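PDB 4F0Q: restriction endonuclease, which cleaves DNA that carries methylated cytosine, acting as a tetrameric modification-dependent restriction endonuclease. Local coordinates for the interface of chains A and B. Numbering follows the deposited sequence. Chains: chain A/B, Restriction endonuclease.

The interface of chains A and B. Residues chain A 310, 313, 421, 425; chain B 252-254.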
ATOM      1  N   GLU A 310      -3.733 -15.774   3.933  1.00 19.34           N
ATOM      2  CA  GLU A 310      -3.125 -16.773   3.057  1.00 18.86           C
ATOM      3  C   GLU A 310      -2.832 -16.213   1.663  1.00 20.73           C
ATOM      4  O   GLU A 310      -1.744 -16.409   1.115  1.00 21.67           O
ATOM      5  CB  GLU A 310      -4.021 -18.011   2.954  1.00 19.21           C
ATOM      6  CG  GLU A 310      -3.454 -19.122   2.084  1.00 23.97           C
ATOM      7  CD  GLU A 310      -2.206 -19.754   2.674  1.00 28.95           C
ATOM      8  OE1 GLU A 310      -2.041 -19.713   3.913  1.00 25.10           O
ATOM      9  OE2 GLU A 310      -1.387 -20.291   1.897  1.00 34.48           O
ATOM     10  N   ARG A 313       0.109 -13.847   1.903  1.00 25.59           N
ATOM     11  CA  ARG A 313       1.378 -14.546   2.081  1.00 24.76           C
ATOM     12  C   ARG A 313       1.790 -15.301   0.825  1.00 29.02           C
ATOM     13  O   ARG A 313       2.967 -15.598   0.627  1.00 28.98           O
ATOM     14  CB  ARG A 313       1.325 -15.505   3.272  1.00 25.81           C
ATOM     15  CG  ARG A 313       1.005 -16.956   2.933  1.00 26.54           C
ATOM     16  CD  ARG A 313       1.503 -17.889   4.002  1.00 31.29           C
ATOM     17  NE  ARG A 313       0.987 -19.247   3.842  1.00 32.59           N
ATOM     18  CZ  ARG A 313       1.620 -20.231   3.210  1.00 32.05           C
ATOM     19  NH1 ARG A 313       2.798 -20.009   2.653  1.00 36.00           N
ATOM     20  NH2 ARG A 313       1.074 -21.438   3.135  1.00 28.51           N
ATOM     21  N   MET A 421      -5.608 -24.450   2.020  1.00 14.21           N
ATOM     22  CA  MET A 421      -5.444 -24.335   3.468  1.00 17.33           C
ATOM     23  C   MET A 421      -5.817 -25.630   4.177  1.00 16.06           C
ATOM     24  O   MET A 421      -5.071 -26.134   5.019  1.00 16.56           O
ATOM     25  CB  MET A 421      -6.318 -23.200   4.011  1.00 14.68           C
ATOM     26  CG  MET A 421      -5.893 -21.806   3.577  1.00 17.95           C
ATOM     27  SD  MET A 421      -7.183 -20.573   3.852  1.00 18.09           S
ATOM     28  CE  MET A 421      -7.477 -20.758   5.609  1.00 13.46           C
ATOM     29  N   ASN A 425      -3.192 -28.101   6.054  1.00 17.49           N
ATOM     30  CA  ASN A 425      -3.202 -27.911   7.503  1.00 15.49           C
ATOM     31  C   ASN A 425      -4.045 -28.907   8.299  1.00 14.39           C
ATOM     32  O   ASN A 425      -3.699 -29.251   9.429  1.00 12.70           O
ATOM     33  CB  ASN A 425      -3.623 -26.482   7.855  1.00 14.33           C
ATOM     34  CG  ASN A 425      -2.653 -25.447   7.332  1.00 14.77           C
ATOM     35  OD1 ASN A 425      -1.565 -25.269   7.878  1.00 18.18           O
ATOM     36  ND2 ASN A 425      -3.043 -24.753   6.269  1.00 15.86           N
TER
ATOM     37  N   GLY B 252      -1.799 -24.705  12.582  1.00 17.66           N
ATOM     38  CA  GLY B 252      -0.820 -24.882  11.526  1.00 16.00           C
ATOM     39  C   GLY B 252      -0.338 -23.572  10.936  1.00 15.52           C
ATOM     40  O   GLY B 252       0.049 -22.656  11.662  1.00 16.14           O
ATOM     41  N   ARG B 253      -0.366 -23.487   9.610  1.00 17.49           N
ATOM     42  CA  ARG B 253       0.072 -22.298   8.886  1.00 21.51           C
ATOM     43  C   ARG B 253      -0.748 -21.069   9.272  1.00 18.46           C
ATOM     44  O   ARG B 253      -0.251 -19.943   9.247  1.00 22.27           O
ATOM     45  CB  ARG B 253      -0.023 -22.545   7.377  1.00 19.02           C
ATOM     46  CG  ARG B 253       0.335 -21.353   6.505  1.00 24.54           C
ATOM     47  CD  ARG B 253       1.789 -20.956   6.675  1.00 23.88           C
ATOM     48  NE  ARG B 253       2.695 -22.063   6.388  1.00 31.81           N
ATOM     49  CZ  ARG B 253       4.017 -21.947   6.322  1.00 29.64           C
ATOM     50  NH1 ARG B 253       4.592 -20.768   6.515  1.00 23.07           N
ATOM     51  NH2 ARG B 253       4.764 -23.011   6.058  1.00 29.91           N
ATOM     52  N   LEU B 254      -2.002 -21.298   9.646  1.00 20.89           N
ATOM     53  CA  LEU B 254      -2.923 -20.213   9.965  1.00 21.19           C
ATOM     54  C   LEU B 254      -2.547 -19.497  11.259  1.00 22.74           C
ATOM     55  O   LEU B 254      -2.931 -18.348  11.477  1.00 21.30           O
ATOM     56  CB  LEU B 254      -4.356 -20.743  10.063  1.00 19.79           C
ATOM     57  CG  LEU B 254      -4.829 -21.676   8.945  1.00 29.44           C
ATOM     58  CD1 LEU B 254      -6.330 -21.905   9.046  1.00 30.22           C
ATOM     59  CD2 LEU B 254      -4.455 -21.141   7.567  1.00 25.65           C
TER
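The backbone of B:Arg253, in the 3-10 turn 252-254 that B:Gly252 enters with a positive phi, gives its N-H to the side-chain carbonyl OD1 of A:Asn425 at the end of helix 411-425, 2.8 Å from N to OD1. This bond is nearly straight at the hydrogen, yet the donor stands 40° out of the carbonyl plane, away from a lone pair. The amide is also tied within chain A, which would limit its rotation: ND2 of A:Asn425 donates to the backbone O of A:Met421 at 2.8 Å, one helical turn earlier, and lies in that carbonyl's plane on a lone pair.

The B:Arg253 chain leaves with CG anti to the backbone N, then turns twice (chi2 64°), which carries CD over one face of the A:Arg313 guanidinium, displaced toward the rim; CD is 3.4 Å from NE and 3.5 Å from CZ of A:Arg313. The two guanidinium planes are 24° apart and stacked with an offset. A:Glu310, a turn back on helix 297-314, holds the A:Arg313 group by a hydrogen bond from NE to OE1 (3.1 Å) and a salt bridge between NH2 and OE2 (3.0 Å). Its negative charge may ease the repulsion between the two arginines. The patch belongs to a two-fold interface within the tetramer, so its twin recurs with the chains exchanged. Beside the polar contacts, B:Leu254 meets A:Met421 at about a right angle, methyl CD2 of the leucine lying 3.6 Å from the terminal methyl CE of the methionine.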